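Local coordinates for ScaE cell-surface anchored scaffoldin protein (Ruminococcus flavefaciens, PDB 2ZF9), which probably anchors the cellulosome to the bacterial cell surface, this chain being its type III cohesin module, which binds dockerin modules, at residues S117-K122 with F159-K164; S28-T33 with L169-W174; Q16-G21 with V147-R152. One frame throughout, in Å; residues are numbered along the deposited sequence. Where two conformers were deposited one is given.

Overall arrangement
The three contacts join loops of this cohesin module to one another, to the end of strand 142-149 and to helix 166-178. Contacts 1 and 2 have centres about 12 Å apart and touch: Phe159 packs on Pro32 and Met171, and its N lies 2.9 Å from Gln172 OE1, a probable hydrogen bond. Contacts 2 and 3, with centres about 14 Å apart, meet through the same glutamine, whose NE2 is 2.9 Å from Tyr18 OH. Helix 166-178 is thus the hub. Contacts 1 and 3 stay about 7 Å apart at their nearest atoms, although strands 142-149 and 158-160 follow each other in the chain and both pair with strand 66-73.

Contact 1. Residues S117-K122 with F159-K164; sequences STNNGK and FTNVKK
Asn119 and Val162 carry the polar link between the two loops. The carbonyl oxygen OD1 of Asn119 accepts a hydrogen bond from Val162 N at 2.8 Å, with the donor in the plane of the side-chain amide, on a lone pair, and an N-H...O angle of 149°. The other half of the amide is used as well: Asn119 ND2 donates to a water 3.0 Å away, and that water also accepts from Lys163 N. Asparagine suits the place because one flat group offers an acceptor to one backbone N-H and, through the water, reaches the next. Two anchors on opposite branches of the amide should also fix its rotation.

The turn that presents this side chain is an inverse gamma turn centred on Asn119, closed by a weak bond from Asn120 N to Thr118 O. It belongs to the loop between strands 109-115 and 124-132 of the cohesin module, while the partner loop runs from the end of strand 158-160 toward helix 166-178. A chi1 of -64° sets Asn119 CG beside the backbone N, and OD1 comes nearer to the partner loop than the direction of CB alone suggests.

Van der Waals contacts flank the bond: Asn119 OD1 also lies 3.2 Å from Asn161 CB, and the amide planes of Asn119 and Asn161 are 23° apart. Val162 points its CB at the opposite loop, where CG1 rests 3.7 Å from Thr118 C and 3.8 Å from Ser117 C. The branched valine thus covers backbone while its own N is engaged.

Within the second loop, Asn161 OD1 accepts a weak bond from Lys164 N, and its ND2 bonds to Asp165 OD1 at the approach to the helix. Ser117, whose CB points away from the other loop, hydrogen-bonds through OG to Glu98 OE2.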
loop_
_atom_site.group_PDB
_atom_site.type_symbol
_atom_site.label_atom_id
_atom_site.label_comp_id
_atom_site.label_asym_id
_atom_site.label_seq_id
_atom_site.Cartn_x
_atom_site.Cartn_y
_atom_site.Cartn_z
ATOM N N SER A 117 0.913 11.721 17.381
ATOM C CA SER A 117 0.202 12.732 18.183
ATOM C C SER A 117 0.018 14.024 17.398
ATOM O O SER A 117 -0.779 14.859 17.791
ATOM C CB SER A 117 0.945 13.012 19.502
ATOM O OG SER A 117 2.275 13.446 19.242
ATOM N N THR A 118 0.744 14.181 16.294
ATOM C CA THR A 118 0.587 15.333 15.381
ATOM C C THR A 118 0.650 14.799 13.934
ATOM O O THR A 118 1.030 13.656 13.716
ATOM C CB THR A 118 1.736 16.379 15.514
ATOM O OG1 THR A 118 2.981 15.746 15.168
ATOM C CG2 THR A 118 1.845 16.944 16.937
ATOM N N ASN A 119 0.294 15.636 12.957
ATOM C CA ASN A 119 0.266 15.218 11.568
ATOM C C ASN A 119 1.661 15.287 10.958
ATOM O O ASN A 119 1.946 16.130 10.100
ATOM C CB ASN A 119 -0.745 16.049 10.761
ATOM C CG ASN A 119 -2.155 15.834 11.230
ATOM O OD1 ASN A 119 -2.554 14.697 11.482
ATOM N ND2 ASN A 119 -2.939 16.923 11.347
ATOM N N ASN A 120 2.537 14.405 11.418
ATOM C CA ASN A 120 3.901 14.422 10.944
ATOM C C ASN A 120 4.278 13.266 10.010
ATOM O O ASN A 120 5.456 12.990 9.790
ATOM C CB ASN A 120 4.898 14.597 12.130
ATOM C CG ASN A 120 4.775 13.521 13.174
ATOM O OD1 ASN A 120 4.007 12.567 13.012
ATOM N ND2 ASN A 120 5.547 13.652 14.274
ATOM N N GLY A 121 3.283 12.636 9.387
ATOM C CA GLY A 121 3.589 11.802 8.226
ATOM C C GLY A 121 4.206 12.618 7.082
ATOM O O GLY A 121 3.916 13.809 6.928
ATOM N N LYS A 122 5.038 11.967 6.277
ATOM C CA LYS A 122 5.711 12.591 5.134
ATOM C C LYS A 122 5.420 11.823 3.838
ATOM O O LYS A 122 4.799 10.759 3.851
ATOM C CB LYS A 122 7.235 12.606 5.385
ATOM C CG LYS A 122 7.688 13.385 6.648
ATOM C CD LYS A 122 7.430 14.900 6.458
ATOM C CE LYS A 122 8.189 15.741 7.514
ATOM N NZ LYS A 122 7.845 17.197 7.327
ATOM N N PHE A 159 -6.809 6.396 6.290
ATOM C CA PHE A 159 -5.707 7.255 5.883
ATOM C C PHE A 159 -6.137 8.678 6.184
ATOM O O PHE A 159 -6.863 9.285 5.391
ATOM C CB PHE A 159 -5.347 7.121 4.399
ATOM C CG PHE A 159 -4.030 7.776 4.083
ATOM C CD1 PHE A 159 -2.872 7.036 4.088
ATOM C CD2 PHE A 159 -3.947 9.152 3.860
ATOM C CE1 PHE A 159 -1.607 7.650 3.874
ATOM C CE2 PHE A 159 -2.694 9.758 3.617
ATOM C CZ PHE A 159 -1.533 8.996 3.650
ATOM N N THR A 160 -5.725 9.200 7.334
ATOM C CA THR A 160 -6.425 10.367 7.891
ATOM C C THR A 160 -5.512 11.089 8.869
ATOM O O THR A 160 -4.350 10.705 9.014
ATOM C CB THR A 160 -7.812 9.971 8.547
ATOM O OG1 THR A 160 -8.617 11.140 8.739
ATOM C CG2 THR A 160 -7.663 9.162 9.864
ATOM N N ASN A 161 -6.022 12.164 9.480
ATOM C CA ASN A 161 -5.195 13.036 10.322
ATOM C C ASN A 161 -5.487 12.809 11.810
ATOM O O ASN A 161 -6.378 12.011 12.138
ATOM C CB ASN A 161 -5.336 14.518 9.890
ATOM C CG ASN A 161 -6.769 15.035 9.946
ATOM O OD1 ASN A 161 -7.649 14.401 10.527
ATOM N ND2 ASN A 161 -7.002 16.204 9.342
ATOM N N VAL A 162 -4.781 13.469 12.724
ATOM C CA VAL A 162 -4.998 13.116 14.131
ATOM C C VAL A 162 -6.411 13.463 14.622
ATOM O O VAL A 162 -6.981 12.706 15.403
ATOM C CB VAL A 162 -3.900 13.620 15.119
ATOM C CG1 VAL A 162 -2.522 13.129 14.699
ATOM C CG2 VAL A 162 -3.906 15.120 15.254
ATOM N N LYS A 163 -6.999 14.561 14.142
ATOM C CA LYS A 163 -8.319 14.935 14.655
ATOM C C LYS A 163 -9.505 14.229 14.000
ATOM O O LYS A 163 -10.617 14.233 14.540
ATOM C CB LYS A 163 -8.509 16.428 14.554
ATOM C CG LYS A 163 -7.815 17.186 15.667
ATOM C CD LYS A 163 -7.903 18.669 15.397
ATOM C CE LYS A 163 -7.295 19.468 16.551
ATOM N NZ LYS A 163 -7.568 20.912 16.281
ATOM N N LYS A 164 -9.267 13.647 12.826
ATOM C CA LYS A 164 -10.330 13.133 11.961
ATOM C C LYS A 164 -11.429 14.152 11.751
ATOM O O LYS A 164 -12.606 13.857 11.907
ATOM C CB LYS A 164 -10.889 11.823 12.511
ATOM C CG LYS A 164 -9.917 10.689 12.457
ATOM C CD LYS A 164 -10.654 9.365 12.532
ATOM C CE LYS A 164 -11.533 9.147 11.299
ATOM N NZ LYS A 164 -12.154 7.785 11.237
HETATM O O HOH W 1 -5.555 16.760 12.705
#

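Contact 2. Residues S28-T33 with L169-W174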
loop_
_atom_site.group_PDB
_atom_site.type_symbol
_atom_site.label_atom_id
_atom_site.label_comp_id
_atom_site.label_asym_id
_atom_site.label_seq_id
_atom_site.Cartn_x
_atom_site.Cartn_y
_atom_site.Cartn_z
ATOM N N SER A 28 -11.605 17.627 -2.034
ATOM C CA SER A 28 -10.655 17.385 -0.931
ATOM C C SER A 28 -9.440 18.291 -1.035
ATOM O O SER A 28 -8.749 18.246 -2.034
ATOM C CB SER A 28 -10.205 15.919 -0.888
ATOM O OG SER A 28 -9.330 15.737 0.221
ATOM N N PRO A 29 -9.165 19.126 -0.013
ATOM C CA PRO A 29 -7.948 19.943 -0.111
ATOM C C PRO A 29 -6.677 19.066 -0.202
ATOM O O PRO A 29 -5.746 19.400 -0.940
ATOM C CB PRO A 29 -7.954 20.776 1.180
ATOM C CG PRO A 29 -9.334 20.709 1.692
ATOM C CD PRO A 29 -9.955 19.431 1.196
ATOM N N VAL A 30 -6.656 17.934 0.510
ATOM C CA VAL A 30 -5.478 17.049 0.482
ATOM C C VAL A 30 -5.870 15.803 -0.328
ATOM O O VAL A 30 -6.916 15.182 -0.064
ATOM C CB VAL A 30 -4.998 16.638 1.885
ATOM C CG1 VAL A 30 -3.721 15.773 1.792
ATOM C CG2 VAL A 30 -4.740 17.853 2.755
ATOM N N LYS A 31 -5.089 15.506 -1.358
ATOM C CA LYS A 31 -5.402 14.380 -2.253
ATOM C C LYS A 31 -4.186 13.460 -2.315
ATOM O O LYS A 31 -3.318 13.608 -3.211
ATOM C CB LYS A 31 -5.772 14.876 -3.674
ATOM C CG LYS A 31 -7.182 15.549 -3.774
ATOM C CD LYS A 31 -7.491 15.910 -5.238
ATOM C CE LYS A 31 -8.916 16.471 -5.379
ATOM N NZ LYS A 31 -8.969 17.842 -4.769
ATOM N N PRO A 32 -4.078 12.541 -1.337
ATOM C CA PRO A 32 -2.958 11.596 -1.351
ATOM C C PRO A 32 -2.964 10.594 -2.500
ATOM O O PRO A 32 -4.015 10.223 -3.025
ATOM C CB PRO A 32 -3.083 10.860 -0.009
ATOM C CG PRO A 32 -4.027 11.744 0.869
ATOM C CD PRO A 32 -4.969 12.359 -0.174
ATOM N N THR A 33 -1.779 10.189 -2.934
ATOM C CA THR A 33 -1.677 9.051 -3.815
ATOM C C THR A 33 -0.876 8.014 -3.082
ATOM O O THR A 33 0.251 8.300 -2.672
ATOM C CB THR A 33 -0.940 9.388 -5.133
ATOM O OG1 THR A 33 -1.651 10.438 -5.805
ATOM C CG2 THR A 33 -0.888 8.175 -6.042
ATOM N N LEU A 169 -11.396 13.410 6.874
ATOM C CA LEU A 169 -12.378 12.494 6.213
ATOM C C LEU A 169 -12.337 12.559 4.698
ATOM O O LEU A 169 -12.544 11.536 4.019
ATOM C CB LEU A 169 -13.804 12.762 6.643
ATOM C CG LEU A 169 -14.140 12.450 8.087
ATOM C CD1 LEU A 169 -15.648 12.342 8.223
ATOM C CD2 LEU A 169 -13.489 11.176 8.556
ATOM N N LEU A 170 -12.151 13.781 4.183
ATOM C CA LEU A 170 -12.103 14.017 2.749
ATOM C C LEU A 170 -10.851 13.395 2.144
ATOM O O LEU A 170 -10.909 12.829 1.062
ATOM C CB LEU A 170 -12.082 15.531 2.440
ATOM C CG LEU A 170 -13.448 16.233 2.463
ATOM C CD1 LEU A 170 -13.281 17.772 2.415
ATOM C CD2 LEU A 170 -14.363 15.768 1.312
HETATM N N MSE A 171 -9.699 13.578 2.806
HETATM C CA MSE A 171 -8.459 13.026 2.270
HETATM C C MSE A 171 -8.545 11.489 2.304
HETATM O O MSE A 171 -8.025 10.828 1.417
HETATM C CB MSE A 171 -7.241 13.557 3.053
HETATM C CG MSE A 171 -6.994 12.879 4.363
HETATM SE SE MSE A 171 -5.238 13.399 5.192
HETATM C CE MSE A 171 -4.207 13.601 3.905
ATOM N N GLN A 172 -9.185 10.923 3.332
ATOM C CA GLN A 172 -9.357 9.456 3.363
ATOM C C GLN A 172 -10.260 8.975 2.215
ATOM O O GLN A 172 -9.963 7.980 1.555
ATOM C CB GLN A 172 -9.994 9.015 4.680
ATOM C CG GLN A 172 -10.059 7.501 4.860
ATOM C CD GLN A 172 -10.316 7.159 6.308
ATOM O OE1 GLN A 172 -9.415 7.224 7.132
ATOM N NE2 GLN A 172 -11.559 6.846 6.623
ATOM N N ALA A 173 -11.396 9.647 2.026
ATOM C CA ALA A 173 -12.305 9.302 0.948
ATOM C C ALA A 173 -11.575 9.427 -0.389
ATOM O O ALA A 173 -11.703 8.545 -1.240
ATOM C CB ALA A 173 -13.548 10.211 0.979
ATOM N N TRP A 174 -10.802 10.507 -0.574
ATOM C CA TRP A 174 -10.028 10.637 -1.810
ATOM C C TRP A 174 -9.089 9.433 -1.950
ATOM O O TRP A 174 -8.991 8.837 -3.018
ATOM C CB TRP A 174 -9.205 11.961 -1.892
ATOM C CG TRP A 174 -8.361 11.938 -3.143
ATOM C CD1 TRP A 174 -7.103 11.423 -3.280
ATOM C CD2 TRP A 174 -8.781 12.345 -4.455
ATOM N NE1 TRP A 174 -6.701 11.521 -4.608
ATOM C CE2 TRP A 174 -7.718 12.073 -5.344
ATOM C CE3 TRP A 174 -9.962 12.923 -4.957
ATOM C CZ2 TRP A 174 -7.797 12.347 -6.719
ATOM C CZ3 TRP A 174 -10.049 13.213 -6.334
ATOM C CH2 TRP A 174 -8.962 12.947 -7.191
HETATM O O HOH W 2 -4.372 11.002 -6.125
#
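Trp174 and Lys31 form the broadest part of this contact, the lysine chain lying over one face of the indole. Lys31 CD stands 3.6 Å from the centroid of the six-membered ring and 1° off its normal, a CH-pi contact, while CG sits above CD2. Lysine suits the place because its methylenes are long enough to cross the whole ring system. The chain then bends at chi4 (71°), and NZ bonds to Ser28 O at 2.8 Å and to Ala26 O. NZ is 5.3 Å from the ring centroid, so any cation-pi attraction is weak at most.

At the indole edge, Pro32 O lies in the ring plane, 3.3 Å from Trp174 CD1. A water bridges Trp174 NE1 to Thr33 OG1. An alanine in place of Trp174 would probably leave the Lys31 methylenes without their flat support and this water without its indole donor.

The buried side is close-packed: Met171, a selenomethionine, lies alongside Val30, its CB 3.5 Å from Val30 O. Ser28 sets CB and OG against Leu170 CB, while OG donates a very short bond to Val30 O in its own loop, which satisfies the hydroxyl. On the exposed side, Pro29 offers Leu170 little more than its ring CD, 3.9 Å from CD1.

The loop 28-33, which leads into strand 33-41, is therefore held to helix 166-178 chiefly by apolar and CH-pi contacts, with a water-mediated link at the indole; the ammonium is probably satisfied by carbonyls, while the methylenes, rather than the charge, make the contact with the indole.

Contact 3. Residues Q16-G21 with V147-R152; sequences QAYDAG and VAYQSR
Tyr18 and Tyr149 meet as an edge-to-face pair, with centroids 4.9 Å apart and planes at 60°. The edge of Tyr18 is turned to one face of Tyr149: CD1 stands 3.3 Å above that plane, displaced toward the rim, and lies 3.4 Å from both CZ and CE1. CG of Tyr149 is anti to its backbone N (chi1 179°), on a CB that points toward loop 16-21. At the edge of the Tyr149 ring, in its plane, is Gln16 O, 3.4 Å from CD2. A water lies over one face of Tyr18 near the rim. It bonds to Tyr149 OH at 2.7 Å and accepts from Asp19 N, joining the second phenol to the loop backbone. Tyrosine fits both positions, since each ring packs while its hydroxyl reaches a polar partner.

The backbone adds a nearly straight bond from Gln16 N to Tyr149 O, 2.9 Å long with an N-H...O angle of 169°. Beside it the contact of the Gln16 amide with Gln150 CB, 3.6 Å from CD, is van der Waals. Further on, Asp19 OD1 accepts from Gly21 N in an Asx turn.

The bond from Gln16 prolongs the parallel pairing of strand 14-15 with strand 142-149, which Ala14 makes with Val147 and Tyr149. Tyr18 then turns to helix 166-178, touching Ala173 and Thr177 and bonding through OH to Gln172 NE2, while Tyr149 also meets Phe176 of that helix.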
loop_
_atom_site.group_PDB
_atom_site.type_symbol
_atom_site.label_atom_id
_atom_site.label_comp_id
_atom_site.label_asym_id
_atom_site.label_seq_id
_atom_site.Cartn_x
_atom_site.Cartn_y
_atom_site.Cartn_z
ATOM N N GLN A 16 -13.702 -3.863 -1.498
ATOM C CA GLN A 16 -15.042 -3.307 -1.421
ATOM C C GLN A 16 -15.039 -1.786 -1.635
ATOM O O GLN A 16 -14.040 -1.120 -1.339
ATOM C CB GLN A 16 -15.650 -3.678 -0.078
ATOM C CG GLN A 16 -15.781 -5.207 0.084
ATOM C CD GLN A 16 -16.368 -5.632 1.430
ATOM O OE1 GLN A 16 -17.028 -4.847 2.110
ATOM N NE2 GLN A 16 -16.114 -6.884 1.824
ATOM N N ALA A 17 -16.122 -1.245 -2.194
ATOM C CA ALA A 17 -16.157 0.181 -2.498
ATOM C C ALA A 17 -16.152 0.971 -1.216
ATOM O O ALA A 17 -16.851 0.616 -0.261
ATOM C CB ALA A 17 -17.398 0.532 -3.329
ATOM N N TYR A 18 -15.357 2.035 -1.179
ATOM C CA TYR A 18 -15.371 2.940 -0.051
ATOM C C TYR A 18 -16.647 3.789 -0.082
ATOM O O TYR A 18 -17.016 4.340 -1.131
ATOM C CB TYR A 18 -14.174 3.870 -0.141
ATOM C CG TYR A 18 -14.006 4.732 1.070
ATOM C CD1 TYR A 18 -13.236 4.286 2.143
ATOM C CD2 TYR A 18 -14.611 5.983 1.149
ATOM C CE1 TYR A 18 -13.055 5.061 3.268
ATOM C CE2 TYR A 18 -14.459 6.788 2.295
ATOM C CZ TYR A 18 -13.667 6.313 3.340
ATOM O OH TYR A 18 -13.467 7.067 4.460
ATOM N N ASP A 19 -17.283 3.935 1.074
ATOM C CA ASP A 19 -18.474 4.778 1.196
ATOM C C ASP A 19 -18.138 6.197 1.575
ATOM O O ASP A 19 -17.925 6.491 2.746
ATOM C CB ASP A 19 -19.402 4.223 2.273
ATOM C CG ASP A 19 -20.674 5.057 2.433
ATOM O OD1 ASP A 19 -20.959 5.934 1.572
ATOM O OD2 ASP A 19 -21.380 4.813 3.425
ATOM N N ALA A 20 -18.148 7.085 0.592
ATOM C CA ALA A 20 -17.878 8.500 0.811
ATOM C C ALA A 20 -19.128 9.303 1.234
ATOM O O ALA A 20 -19.048 10.515 1.450
ATOM C CB ALA A 20 -17.274 9.093 -0.451
ATOM N N GLY A 21 -20.278 8.639 1.344
ATOM C CA GLY A 21 -21.454 9.278 1.941
ATOM C C GLY A 21 -21.803 10.471 1.082
ATOM O O GLY A 21 -21.815 10.357 -0.160
ATOM N N VAL A 147 -3.280 -2.329 -2.731
ATOM C CA VAL A 147 -3.991 -1.856 -1.530
ATOM C C VAL A 147 -5.450 -2.244 -1.654
ATOM O O VAL A 147 -6.061 -1.999 -2.684
ATOM C CB VAL A 147 -3.923 -0.307 -1.384
ATOM C CG1 VAL A 147 -4.774 0.149 -0.125
ATOM C CG2 VAL A 147 -2.435 0.147 -1.255
ATOM N N ALA A 148 -6.005 -2.843 -0.606
ATOM C CA ALA A 148 -7.398 -3.295 -0.621
ATOM C C ALA A 148 -8.164 -2.604 0.512
ATOM O O ALA A 148 -7.590 -2.355 1.560
ATOM C CB ALA A 148 -7.447 -4.829 -0.422
ATOM N N TYR A 149 -9.462 -2.365 0.317
ATOM C CA TYR A 149 -10.315 -1.709 1.300
ATOM C C TYR A 149 -11.474 -2.650 1.644
ATOM O O TYR A 149 -12.062 -3.275 0.765
ATOM C CB TYR A 149 -10.911 -0.359 0.747
ATOM C CG TYR A 149 -11.816 0.285 1.779
ATOM C CD1 TYR A 149 -11.273 0.998 2.827
ATOM C CD2 TYR A 149 -13.211 0.134 1.740
ATOM C CE1 TYR A 149 -12.054 1.534 3.836
ATOM C CE2 TYR A 149 -14.015 0.679 2.761
ATOM C CZ TYR A 149 -13.405 1.368 3.819
ATOM O OH TYR A 149 -14.142 1.954 4.829
ATOM N N GLN A 150 -11.841 -2.719 2.918
ATOM C CA GLN A 150 -13.217 -3.100 3.251
ATOM C C GLN A 150 -13.677 -2.478 4.549
ATOM O O GLN A 150 -12.857 -2.006 5.307
ATOM C CB GLN A 150 -13.405 -4.608 3.281
ATOM C CG GLN A 150 -12.705 -5.330 4.379
ATOM C CD GLN A 150 -12.327 -6.725 3.925
ATOM O OE1 GLN A 150 -11.800 -6.903 2.830
ATOM N NE2 GLN A 150 -12.609 -7.723 4.757
ATOM N N SER A 151 -14.996 -2.506 4.792
ATOM C CA SER A 151 -15.574 -1.984 6.033
ATOM C C SER A 151 -15.190 -2.931 7.158
ATOM O O SER A 151 -15.384 -4.131 7.044
ATOM C CB SER A 151 -17.115 -1.927 5.936
ATOM O OG SER A 151 -17.699 -1.139 6.984
ATOM N N ARG A 152 -14.643 -2.399 8.244
ATOM C CA ARG A 152 -14.178 -3.244 9.349
ATOM C C ARG A 152 -14.491 -2.576 10.675
ATOM O O ARG A 152 -14.605 -1.336 10.748
ATOM C CB ARG A 152 -12.652 -3.456 9.271
ATOM C CG ARG A 152 -12.161 -3.991 7.931
ATOM C CD ARG A 152 -10.642 -3.853 7.819
ATOM N NE ARG A 152 -10.117 -4.430 6.583
ATOM C CZ ARG A 152 -9.800 -5.720 6.445
ATOM N NH1 ARG A 152 -9.961 -6.551 7.474
ATOM N NH2 ARG A 152 -9.308 -6.169 5.292
HETATM O O HOH W 3 -16.406 3.081 3.878
#